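Local atomic coordinates of CurF (Lyngbya majuscula, PDB entry 2Q35), a protein that probably catalyses, as a crotonase-fold ECH2 lyase domain, a decarboxylation step in the beta-branching of a polyketide chain. Residues G99-G104 with S121-N126; N25-S30 with Y59-A64; V115-E120 with I171-V176. The protein carries 1 engineered substitution. One frame throughout, in Å; residues are numbered along the deposited sequence.

Interaction 1: G99-G104 with S121-N126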
ATOM      1  N   GLY A  99       7.127  20.482  13.532  1.00 14.06           N
ATOM      2  CA  GLY A  99       6.029  20.879  14.408  1.00 13.64           C
ATOM      3  C   GLY A  99       4.680  20.313  13.996  1.00 13.70           C
ATOM      4  O   GLY A  99       4.592  19.410  13.156  1.00 14.04           O
ATOM      5  N   HIS A 100       3.623  20.825  14.617  1.00 12.74           N
ATOM      6  CA  HIS A 100       2.302  20.268  14.425  1.00 12.73           C
ATOM      7  C   HIS A 100       1.863  20.583  12.995  1.00 12.71           C
ATOM      8  O   HIS A 100       2.291  21.587  12.409  1.00 13.86           O
ATOM      9  CB  HIS A 100       1.303  20.950  15.344  1.00 13.95           C
ATOM     10  CG  HIS A 100       1.702  20.958  16.787  1.00 14.27           C
ATOM     11  ND1 HIS A 100       1.930  19.803  17.502  1.00 16.67           N
ATOM     12  CD2 HIS A 100       1.850  21.979  17.660  1.00 17.63           C
ATOM     13  CE1 HIS A 100       2.231  20.114  18.753  1.00 17.02           C
ATOM     14  NE2 HIS A 100       2.203  21.431  18.872  1.00 18.22           N
ATOM     15  N   SER A 101       0.982  19.736  12.478  1.00 13.75           N
ATOM     16  CA  SER A 101       0.329  20.020  11.177  1.00 12.76           C
ATOM     17  C   SER A 101      -1.145  19.654  11.250  1.00 13.79           C
ATOM     18  O   SER A 101      -1.487  18.484  11.484  1.00 13.68           O
ATOM     19  CB  SER A 101       1.004  19.192  10.081  1.00 14.26           C
ATOM     20  OG  SER A 101       2.405  19.373  10.058  1.00 14.04           O
ATOM     21  N   PHE A 102      -2.020  20.648  11.028  1.00 13.87           N
ATOM     22  CA  PHE A 102      -3.456  20.459  11.179  1.00 14.90           C
ATOM     23  C   PHE A 102      -4.182  20.747   9.866  1.00 15.50           C
ATOM     24  O   PHE A 102      -3.928  21.778   9.235  1.00 15.64           O
ATOM     25  CB  PHE A 102      -4.022  21.423  12.217  1.00 16.20           C
ATOM     26  CG  PHE A 102      -3.412  21.278  13.591  1.00 16.84           C
ATOM     27  CD1 PHE A 102      -2.587  22.270  14.088  1.00 20.70           C
ATOM     28  CD2 PHE A 102      -3.691  20.174  14.375  1.00 23.33           C
ATOM     29  CE1 PHE A 102      -2.015  22.169  15.356  1.00 21.48           C
ATOM     30  CE2 PHE A 102      -3.136  20.066  15.657  1.00 20.02           C
ATOM     31  CZ  PHE A 102      -2.288  21.074  16.136  1.00 17.90           C
ATOM     32  N   GLY A 103      -5.091  19.851   9.491  1.00 17.06           N
ATOM     33  CA  GLY A 103      -6.005  20.059   8.355  1.00 15.45           C
ATOM     34  C   GLY A 103      -5.252  20.260   7.056  1.00 15.86           C
ATOM     35  O   GLY A 103      -4.402  19.436   6.696  1.00 15.17           O
ATOM     36  N   GLY A 104      -5.527  21.384   6.395  1.00 15.35           N
ATOM     37  CA  GLY A 104      -4.786  21.761   5.192  1.00 15.50           C
ATOM     38  C   GLY A 104      -3.282  21.797   5.420  1.00 15.77           C
ATOM     39  O   GLY A 104      -2.490  21.597   4.481  1.00 15.63           O
ATOM     40  N   SER A 121       5.168  15.997  18.122  1.00 14.98           N
ATOM     41  CA  SER A 121       4.158  16.915  17.590  1.00 16.12           C
ATOM     42  C   SER A 121       2.890  16.175  17.241  1.00 15.39           C
ATOM     43  O   SER A 121       2.873  14.941  17.186  1.00 15.16           O
ATOM     44  CB  SER A 121       4.727  17.655  16.388  1.00 17.12           C
ATOM     45  OG  SER A 121       5.883  18.378  16.789  1.00 16.37           O
ATOM     46  N   VAL A 122       1.834  16.943  16.978  1.00 15.19           N
ATOM     47  CA  VAL A 122       0.518  16.418  16.740  1.00 15.68           C
ATOM     48  C   VAL A 122       0.138  16.664  15.274  1.00 14.27           C
ATOM     49  O   VAL A 122       0.489  17.699  14.724  1.00 14.94           O
ATOM     50  CB  VAL A 122      -0.466  17.057  17.790  1.00 18.24           C
ATOM     51  CG1 VAL A 122      -1.793  17.390  17.246  1.00 23.40           C
ATOM     52  CG2 VAL A 122      -0.523  16.139  19.031  1.00 18.18           C
ATOM     53  N   TYR A 123      -0.547  15.686  14.687  1.00 13.98           N
ATOM     54  CA  TYR A 123      -0.966  15.723  13.258  1.00 13.10           C
ATOM     55  C   TYR A 123      -2.436  15.332  13.150  1.00 14.11           C
ATOM     56  O   TYR A 123      -2.886  14.384  13.780  1.00 13.98           O
ATOM     57  CB  TYR A 123      -0.069  14.772  12.431  1.00 14.07           C
ATOM     58  CG  TYR A 123       1.385  15.157  12.581  1.00 14.28           C
ATOM     59  CD1 TYR A 123       1.933  16.187  11.830  1.00 15.19           C
ATOM     60  CD2 TYR A 123       2.176  14.570  13.581  1.00 15.96           C
ATOM     61  CE1 TYR A 123       3.252  16.595  12.001  1.00 12.83           C
ATOM     62  CE2 TYR A 123       3.480  14.972  13.765  1.00 14.72           C
ATOM     63  CZ  TYR A 123       4.011  15.981  12.994  1.00 13.23           C
ATOM     64  OH  TYR A 123       5.301  16.415  13.167  1.00 13.78           O
ATOM     65  N   ALA A 124      -3.207  16.040  12.312  1.00 13.39           N
ATOM     66  CA  ALA A 124      -4.636  15.731  12.233  1.00 13.69           C
ATOM     67  C   ALA A 124      -5.182  16.154  10.870  1.00 14.30           C
ATOM     68  O   ALA A 124      -4.766  17.183  10.353  1.00 16.47           O
ATOM     69  CB  ALA A 124      -5.418  16.461  13.303  1.00 14.13           C
ATOM     70  N   THR A 125      -6.104  15.356  10.326  1.00 15.56           N
ATOM     71  CA  THR A 125      -6.993  15.814   9.243  1.00 16.53           C
ATOM     72  C   THR A 125      -8.270  16.089  10.030  1.00 17.75           C
ATOM     73  O   THR A 125      -9.077  15.177  10.256  1.00 18.21           O
ATOM     74  CB  THR A 125      -7.260  14.719   8.181  1.00 16.51           C
ATOM     75  OG1 THR A 125      -7.597  13.479   8.811  1.00 23.90           O
ATOM     76  CG2 THR A 125      -6.052  14.479   7.268  1.00 18.17           C
ATOM     77  N   ASN A 126      -8.403  17.326  10.510  1.00 16.59           N
ATOM     78  CA  ASN A 126      -9.400  17.682  11.533  1.00 17.64           C
ATOM     79  C   ASN A 126     -10.771  18.115  10.993  1.00 16.54           C
ATOM     80  O   ASN A 126     -11.655  18.492  11.749  1.00 15.11           O
ATOM     81  CB  ASN A 126      -8.851  18.744  12.493  1.00 20.15           C
ATOM     82  CG  ASN A 126      -8.346  19.955  11.775  1.00 19.74           C
ATOM     83  OD1 ASN A 126      -8.564  20.110  10.564  1.00 23.22           O
ATOM     84  ND2 ASN A 126      -7.665  20.845  12.505  1.00 26.03           N
TER
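Strands 100-102 and 122-124 run parallel in the smaller sheet of the crotonase fold, Ser-101 beside Tyr-123 and Phe-102 beside Ala-124. Three backbone bonds form the ladder: Ser-101 N to Val-122 O, Ala-124 N to Ser-101 O, and Gly-103 N to Ala-124 O, the last at 2.8 Å. Where the pairing starts, a side chain takes over. His-100 carries CG anti to its own carbonyl carbon (chi1 -53°), and its ring accepts Val-122 N at ND1 over 2.9 Å, with the donor only 2° out of the ring plane. An alanine at His-100 would probably leave Val-122 N without this acceptor and deprive the Tyr-59 ring of its edge-to-face partner.

On the same face as Ala-124, the Phe-102 ring crosses Val-122 obliquely, with CE2 3.4 Å from Val-122 CG1, while Ala-124 CB lies near the ring plane at its edge. The other face holds Ser-101, whose OG sits at the rim of the Tyr-123 ring, 3.5 Å from CE1. Tyr-123 OH is bonded to Met-97 O and Ser-118 N, so the phenol end is gripped from the larger sheet. At the far end Asn-126 OD1 comes within 3.4 Å of Gly-103 CA, a residue of positive phi. As in other crotonases, Gly-104 N probably serves the oxyanion hole.

Strand 122-124 lies between 100-102 and 161-162. Gly-103 is the N-cap of helix 104-110, whose Leu-106 packs on Ser-101, and Thr-125 fits among Leu-106, Leu-142 and Met-154.

Interaction 2: N25-S30 with Y59-A64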
ATOM      1  N   ASN A  25       1.766  29.686  11.609  1.00 18.93           N
ATOM      2  CA  ASN A  25       1.867  29.122  10.275  1.00 18.15           C
ATOM      3  C   ASN A  25       0.536  28.642   9.693  1.00 17.83           C
ATOM      4  O   ASN A  25       0.455  27.582   9.057  1.00 15.83           O
ATOM      5  CB  ASN A  25       2.932  28.019  10.212  1.00 18.37           C
ATOM      6  CG  ASN A  25       4.349  28.568  10.280  1.00 20.58           C
ATOM      7  OD1 ASN A  25       4.565  29.781  10.316  1.00 23.72           O
ATOM      8  ND2 ASN A  25       5.330  27.667  10.285  1.00 16.32           N
ATOM      9  N   GLY A  26      -0.506  29.430   9.936  1.00 17.18           N
ATOM     10  CA  GLY A  26      -1.787  29.222   9.285  1.00 16.54           C
ATOM     11  C   GLY A  26      -1.689  29.636   7.831  1.00 16.49           C
ATOM     12  O   GLY A  26      -0.663  30.172   7.390  1.00 17.08           O
ATOM     13  N   PHE A  27      -2.764  29.383   7.097  1.00 15.50           N
ATOM     14  CA  PHE A  27      -2.898  29.792   5.706  1.00 16.90           C
ATOM     15  C   PHE A  27      -3.263  31.280   5.642  1.00 17.71           C
ATOM     16  O   PHE A  27      -4.276  31.670   5.028  1.00 18.02           O
ATOM     17  CB  PHE A  27      -3.941  28.918   4.995  1.00 16.85           C
ATOM     18  CG  PHE A  27      -3.488  27.502   4.740  1.00 17.44           C
ATOM     19  CD1 PHE A  27      -2.165  27.120   4.960  1.00 15.59           C
ATOM     20  CD2 PHE A  27      -4.377  26.557   4.246  1.00 18.32           C
ATOM     21  CE1 PHE A  27      -1.731  25.816   4.700  1.00 18.69           C
ATOM     22  CE2 PHE A  27      -3.950  25.252   3.992  1.00 19.64           C
ATOM     23  CZ  PHE A  27      -2.617  24.891   4.219  1.00 16.65           C
ATOM     24  N   SER A  28      -2.443  32.103   6.302  1.00 17.42           N
ATOM     25  CA  SER A  28      -2.637  33.565   6.360  1.00 18.48           C
ATOM     26  C   SER A  28      -2.287  34.156   4.998  1.00 18.28           C
ATOM     27  O   SER A  28      -1.535  33.540   4.243  1.00 18.27           O
ATOM     28  CB  SER A  28      -1.720  34.176   7.424  1.00 18.59           C
ATOM     29  OG  SER A  28      -0.359  33.931   7.091  1.00 20.25           O
ATOM     30  N   PRO A  29      -2.826  35.344   4.665  1.00 17.63           N
ATOM     31  CA  PRO A  29      -2.405  35.955   3.392  1.00 17.95           C
ATOM     32  C   PRO A  29      -0.889  36.083   3.231  1.00 18.25           C
ATOM     33  O   PRO A  29      -0.369  35.863   2.135  1.00 17.57           O
ATOM     34  CB  PRO A  29      -3.061  37.339   3.441  1.00 18.51           C
ATOM     35  CG  PRO A  29      -4.281  37.124   4.280  1.00 19.48           C
ATOM     36  CD  PRO A  29      -3.849  36.166   5.356  1.00 17.84           C
ATOM     37  N   SER A  30      -0.170  36.400   4.305  1.00 17.07           N
ATOM     38  CA  SER A  30       1.280  36.533   4.192  1.00 17.86           C
ATOM     39  C   SER A  30       1.992  35.193   3.980  1.00 16.05           C
ATOM     40  O   SER A  30       3.014  35.131   3.289  1.00 15.57           O
ATOM     41  CB  SER A  30       1.865  37.285   5.385  1.00 18.91           C
ATOM     42  OG  SER A  30       1.703  36.560   6.591  1.00 22.69           O
ATOM     43  N   TYR A  59       5.375  24.526  15.259  1.00 16.47           N
ATOM     44  CA  TYR A  59       4.385  24.478  14.173  1.00 16.27           C
ATOM     45  C   TYR A  59       5.007  24.281  12.809  1.00 14.98           C
ATOM     46  O   TYR A  59       5.920  25.026  12.407  1.00 15.74           O
ATOM     47  CB  TYR A  59       3.558  25.763  14.136  1.00 17.28           C
ATOM     48  CG  TYR A  59       2.785  25.991  15.392  1.00 17.39           C
ATOM     49  CD1 TYR A  59       1.570  25.356  15.595  1.00 16.62           C
ATOM     50  CD2 TYR A  59       3.296  26.808  16.392  1.00 19.97           C
ATOM     51  CE1 TYR A  59       0.859  25.547  16.786  1.00 22.15           C
ATOM     52  CE2 TYR A  59       2.600  27.013  17.581  1.00 20.68           C
ATOM     53  CZ  TYR A  59       1.392  26.370  17.769  1.00 23.63           C
ATOM     54  OH  TYR A  59       0.705  26.597  18.940  1.00 24.39           O
ATOM     55  N   PHE A  60       4.504  23.275  12.101  1.00 14.68           N
ATOM     56  CA  PHE A  60       4.775  23.178  10.684  1.00 13.49           C
ATOM     57  C   PHE A  60       3.744  24.048   9.942  1.00 14.22           C
ATOM     58  O   PHE A  60       4.100  25.058   9.346  1.00 14.95           O
ATOM     59  CB  PHE A  60       4.771  21.723  10.176  1.00 12.68           C
ATOM     60  CG  PHE A  60       4.903  21.627   8.668  1.00 13.04           C
ATOM     61  CD1 PHE A  60       6.133  21.835   8.072  1.00 14.31           C
ATOM     62  CD2 PHE A  60       3.775  21.373   7.843  1.00 14.82           C
ATOM     63  CE1 PHE A  60       6.294  21.746   6.655  1.00 15.60           C
ATOM     64  CE2 PHE A  60       3.917  21.313   6.426  1.00 13.64           C
ATOM     65  CZ  PHE A  60       5.183  21.505   5.845  1.00 15.19           C
ATOM     66  N   SER A  61       2.469  23.652   9.997  1.00 13.38           N
ATOM     67  CA  SER A  61       1.385  24.432   9.389  1.00 13.73           C
ATOM     68  C   SER A  61       0.044  24.156  10.057  1.00 13.73           C
ATOM     69  O   SER A  61      -0.333  23.001  10.258  1.00 13.41           O
ATOM     70  CB  SER A  61       1.300  24.126   7.887  1.00 15.14           C
ATOM     71  OG  SER A  61       0.175  24.818   7.335  1.00 14.62           O
ATOM     72  N   SER A  62      -0.672  25.231  10.397  1.00 14.70           N
ATOM     73  CA  SER A  62      -1.961  25.127  11.097  1.00 15.21           C
ATOM     74  C   SER A  62      -3.146  25.129  10.121  1.00 14.27           C
ATOM     75  O   SER A  62      -4.295  25.009  10.540  1.00 15.53           O
ATOM     76  CB  SER A  62      -2.116  26.254  12.140  1.00 16.91           C
ATOM     77  OG  SER A  62      -1.117  26.134  13.149  1.00 19.66           O
ATOM     78  N   GLY A  63      -2.863  25.217   8.822  1.00 14.57           N
ATOM     79  CA  GLY A  63      -3.958  25.222   7.842  1.00 16.08           C
ATOM     80  C   GLY A  63      -4.912  26.390   8.023  1.00 16.11           C
ATOM     81  O   GLY A  63      -4.504  27.484   8.453  1.00 15.53           O
ATOM     82  N   ALA A  64      -6.177  26.178   7.664  1.00 16.60           N
ATOM     83  CA  ALA A  64      -7.157  27.258   7.737  1.00 17.34           C
ATOM     84  C   ALA A  64      -7.521  27.552   9.191  1.00 17.89           C
ATOM     85  O   ALA A  64      -7.780  26.634   9.976  1.00 18.73           O
ATOM     86  CB  ALA A  64      -8.404  26.918   6.911  1.00 18.64           C
TER
HETATM   87  O   HOH W   1       1.299  27.193   6.529  1.00 22.66           O
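Asn-25 and Phe-27 bind the loop 59-64 just ahead of helix 29-44, in a segment that bends through an inverse gamma turn centred on Phe-27 (Ser-28 N to Gly-26 O). By analogy with other crotonases, the N-H of Ala-64, shortly before helix 66-73, probably serves the oxyanion hole; a glycerol bound near Ala-64, probably from the crystallisation liquor, is consistent with a pocket here. Ser-28 serves as N-cap of helix 29-44, its OG bonded to Ile-31 N and to Asp-20.

Two backbone bonds cross. Ser-62 N reaches Asn-25 O at 2.9 Å, and Phe-27 N reaches Gly-63 O at the same length. In both the donor stands well above the carbonyl plane, 59° out of it for Asn-25 O.

One side chain adds a polar bond. Asn-25 ND2 donates to Phe-60 O at 3.0 Å, and its amide is also held by Met-18 O at ND2 and Asp-20 N at OD1. With three bonds on this buried amide its rotation is fixed, and loop 59-64 is tied to the end of strand 13-18. A water bridges the segments too, donating to Asn-25 O and lying 2.7 Å from Ser-61 OG.

The remaining interaction is a CH-pi contact. Phe-27 CG lies anti to its carbonyl carbon (chi1 -72°), and the ring face lies against the Gly-63 backbone. Gly-63 CA stands 3.6 Å from the Phe-27 ring centroid, 1° off the normal, while Phe-27 CE1 touches Ser-61 OG at 3.4 Å.

Interaction 3: V115-E120 with I171-V176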
ATOM      1  N   VAL A 115       8.492  13.202   3.267  1.00 11.94           N
ATOM      2  CA  VAL A 115       7.880  13.837   4.434  1.00 11.95           C
ATOM      3  C   VAL A 115       8.603  13.275   5.658  1.00 12.92           C
ATOM      4  O   VAL A 115       8.898  12.073   5.716  1.00 15.03           O
ATOM      5  CB  VAL A 115       6.376  13.530   4.539  1.00 12.29           C
ATOM      6  CG1 VAL A 115       5.732  14.285   5.686  1.00 14.82           C
ATOM      7  CG2 VAL A 115       5.654  13.887   3.198  1.00 14.95           C
ATOM      8  N   VAL A 116       8.908  14.163   6.604  1.00 13.07           N
ATOM      9  CA  VAL A 116       9.512  13.748   7.902  1.00 12.70           C
ATOM     10  C   VAL A 116       8.627  14.319   9.011  1.00 13.89           C
ATOM     11  O   VAL A 116       8.254  15.509   8.987  1.00 13.69           O
ATOM     12  CB  VAL A 116      10.948  14.279   8.086  1.00 12.05           C
ATOM     13  CG1 VAL A 116      11.577  13.657   9.363  1.00 15.53           C
ATOM     14  CG2 VAL A 116      11.819  13.959   6.871  1.00 15.65           C
ATOM     15  N   PHE A 117       8.299  13.478  10.009  1.00 13.71           N
ATOM     16  CA  PHE A 117       7.373  13.862  11.078  1.00 12.19           C
ATOM     17  C   PHE A 117       8.179  13.939  12.374  1.00 12.41           C
ATOM     18  O   PHE A 117       9.208  13.259  12.474  1.00 13.89           O
ATOM     19  CB  PHE A 117       6.324  12.769  11.327  1.00 11.98           C
ATOM     20  CG  PHE A 117       5.260  12.665  10.262  1.00 13.83           C
ATOM     21  CD1 PHE A 117       3.963  13.068  10.537  1.00 15.46           C
ATOM     22  CD2 PHE A 117       5.553  12.086   9.044  1.00 17.65           C
ATOM     23  CE1 PHE A 117       2.943  12.956   9.540  1.00 17.21           C
ATOM     24  CE2 PHE A 117       4.565  11.975   8.057  1.00 17.10           C
ATOM     25  CZ  PHE A 117       3.264  12.410   8.323  1.00 18.76           C
ATOM     26  N   SER A 118       7.703  14.769  13.303  1.00 12.05           N
ATOM     27  CA  SER A 118       8.263  14.876  14.680  1.00 12.20           C
ATOM     28  C   SER A 118       7.531  13.910  15.606  1.00 13.36           C
ATOM     29  O   SER A 118       6.296  13.862  15.644  1.00 14.25           O
ATOM     30  CB  SER A 118       8.082  16.316  15.179  1.00 13.29           C
ATOM     31  OG  SER A 118       8.109  16.391  16.612  1.00 18.55           O
ATOM     32  N   GLN A 119       8.292  13.207  16.449  1.00 13.27           N
ATOM     33  CA  GLN A 119       7.724  12.279  17.405  1.00 15.56           C
ATOM     34  C   GLN A 119       6.772  12.945  18.382  1.00 14.20           C
ATOM     35  O   GLN A 119       5.769  12.357  18.759  1.00 15.75           O
ATOM     36  CB  GLN A 119       8.840  11.624  18.224  1.00 15.00           C
ATOM     37  CG  GLN A 119       9.677  10.610  17.496  1.00 16.64           C
ATOM     38  CD  GLN A 119      10.933  10.187  18.301  1.00 21.76           C
ATOM     39  OE1 GLN A 119      11.730   9.356  17.842  1.00 36.22           O
ATOM     40  NE2 GLN A 119      11.112  10.768  19.484  1.00 27.39           N
ATOM     41  N   GLU A 120       7.100  14.170  18.781  1.00 13.90           N
ATOM     42  CA  GLU A 120       6.403  14.861  19.874  1.00 16.49           C
ATOM     43  C   GLU A 120       5.212  15.695  19.414  1.00 16.26           C
ATOM     44  O   GLU A 120       4.353  16.062  20.223  1.00 17.09           O
ATOM     45  CB  GLU A 120       7.380  15.776  20.630  1.00 16.93           C
ATOM     46  CG  GLU A 120       8.526  15.061  21.354  1.00 22.13           C
ATOM     47  CD  GLU A 120       9.715  14.737  20.450  1.00 27.18           C
ATOM     48  OE1 GLU A 120       9.681  15.080  19.242  1.00 19.27           O
ATOM     49  OE2 GLU A 120      10.689  14.126  20.963  1.00 29.68           O
ATOM     50  N   ILE A 171       3.184   4.018  10.129  1.00 23.06           N
ATOM     51  CA  ILE A 171       3.176   5.043   9.070  1.00 22.85           C
ATOM     52  C   ILE A 171       4.429   4.867   8.179  1.00 21.66           C
ATOM     53  O   ILE A 171       5.522   4.597   8.675  1.00 20.52           O
ATOM     54  CB  ILE A 171       3.056   6.457   9.687  1.00 23.39           C
ATOM     55  CG1 ILE A 171       2.689   7.504   8.625  1.00 24.16           C
ATOM     56  CG2 ILE A 171       4.323   6.846  10.446  1.00 22.72           C
ATOM     57  CD1 ILE A 171       2.457   8.901   9.217  1.00 23.44           C
ATOM     58  N   PRO A 172       4.269   4.953   6.855  1.00 22.57           N
ATOM     59  CA  PRO A 172       5.433   4.757   5.990  1.00 22.26           C
ATOM     60  C   PRO A 172       6.257   6.017   5.747  1.00 23.55           C
ATOM     61  O   PRO A 172       6.591   6.307   4.595  1.00 26.82           O
ATOM     62  CB  PRO A 172       4.814   4.277   4.679  1.00 24.39           C
ATOM     63  CG  PRO A 172       3.413   4.816   4.680  1.00 22.98           C
ATOM     64  CD  PRO A 172       3.021   5.160   6.092  1.00 23.65           C
ATOM     65  N   PHE A 173       6.533   6.785   6.792  1.00 20.87           N
ATOM     66  CA  PHE A 173       7.449   7.926   6.693  1.00 18.67           C
ATOM     67  C   PHE A 173       8.323   7.918   7.926  1.00 16.82           C
ATOM     68  O   PHE A 173       7.920   7.352   8.940  1.00 18.02           O
ATOM     69  CB  PHE A 173       6.692   9.251   6.668  1.00 18.48           C
ATOM     70  CG  PHE A 173       6.002   9.537   5.362  1.00 19.12           C
ATOM     71  CD1 PHE A 173       6.744   9.872   4.243  1.00 20.99           C
ATOM     72  CD2 PHE A 173       4.626   9.493   5.269  1.00 22.98           C
ATOM     73  CE1 PHE A 173       6.129  10.163   3.034  1.00 22.81           C
ATOM     74  CE2 PHE A 173       3.991   9.786   4.062  1.00 26.25           C
ATOM     75  CZ  PHE A 173       4.750  10.129   2.950  1.00 25.02           C
ATOM     76  N   PRO A 174       9.513   8.551   7.861  1.00 16.62           N
ATOM     77  CA  PRO A 174      10.325   8.606   9.093  1.00 16.07           C
ATOM     78  C   PRO A 174       9.703   9.526  10.130  1.00 15.33           C
ATOM     79  O   PRO A 174       9.135  10.576   9.797  1.00 16.08           O
ATOM     80  CB  PRO A 174      11.675   9.166   8.645  1.00 16.76           C
ATOM     81  CG  PRO A 174      11.527   9.561   7.219  1.00 20.41           C
ATOM     82  CD  PRO A 174      10.168   9.199   6.706  1.00 18.27           C
ATOM     83  N   VAL A 175       9.812   9.106  11.389  1.00 14.53           N
ATOM     84  CA  VAL A 175       9.312   9.899  12.495  1.00 14.18           C
ATOM     85  C   VAL A 175      10.470   9.951  13.475  1.00 14.52           C
ATOM     86  O   VAL A 175      10.880   8.914  13.994  1.00 16.27           O
ATOM     87  CB  VAL A 175       8.090   9.253  13.182  1.00 13.37           C
ATOM     88  CG1 VAL A 175       7.517  10.212  14.227  1.00 15.03           C
ATOM     89  CG2 VAL A 175       6.998   8.886  12.158  1.00 14.42           C
ATOM     90  N   VAL A 176      10.974  11.156  13.716  1.00 14.65           N
ATOM     91  CA  VAL A 176      12.155  11.343  14.580  1.00 14.56           C
ATOM     92  C   VAL A 176      11.929  12.453  15.591  1.00 14.91           C
ATOM     93  O   VAL A 176      10.941  13.180  15.524  1.00 14.67           O
ATOM     94  CB  VAL A 176      13.471  11.584  13.768  1.00 15.07           C
ATOM     95  CG1 VAL A 176      13.718  10.441  12.761  1.00 16.12           C
ATOM     96  CG2 VAL A 176      13.456  12.935  13.004  1.00 13.90           C
TER
HETATM   97  O   HOH W   2      13.192   7.546  15.242  1.00 42.48           O
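Ile-171 is fully extended to its tip (chi2 176°), which brings CD1 over one face of the ring of Phe-117, whose CG is anti to the carbonyl carbon (chi1 -74°). The methyl is offset toward the rim, 3.7 Å from Phe-117 CZ, and makes a CH-pi contact. The contact lies at the edge of the larger crotonase sheet, where the short strand 175-176 pairs parallel with 114-118. The ladder is Phe-117 N to Pro-174 O, Val-176 N to Phe-117 O, and Gln-119 N to Val-176 O at 2.8 Å.

The Phe-173 and Phe-117 rings lie at 39° to each other, neither stacked nor edge-to-face, with Phe-173 CB 3.7 Å from Phe-117 CE2. One face of Phe-173 takes Val-115 CB, and Val-175 CG2 meets Phe-117 CB on the same side of the sheet. On the other side Val-116 CG1 touches Val-176 CG2 at 4.2 Å, near Tyr-184 and Val-181 of helix 178-192. Leu-166 of helix 163-168 packs on Phe-117 and Ile-171.

At the end of the strand, Ser-118 OG accepts Glu-120 N in an ST turn and also bonds Ser-121 OG. A water donates to Val-175 O at 3.0 Å and, weakly, to Gln-119 OE1.

Interaction 1 is the most buried of the three and touches both others, which stay about 7 Å apart at their nearest atoms. Toward interaction 2 the join is mostly backbone: His-100 O probably bonds Phe-60 N, and Phe-102 N Ser-61 O, while Phe-27 CZ packs on Gly-104 O. Toward interaction 3 it is made by two side chains, Tyr-123, whose ring meets Phe-117 edge to face, and Ser-121, bonded to Ser-118. Chemistry follows place: interaction 1 is a ladder with a histidine at its end, interaction 2 a loop crossing held by tilted bonds, an amide and a water, and interaction 3 an apolar sheet edge, with Glu-149 of the second subunit on Phe-173.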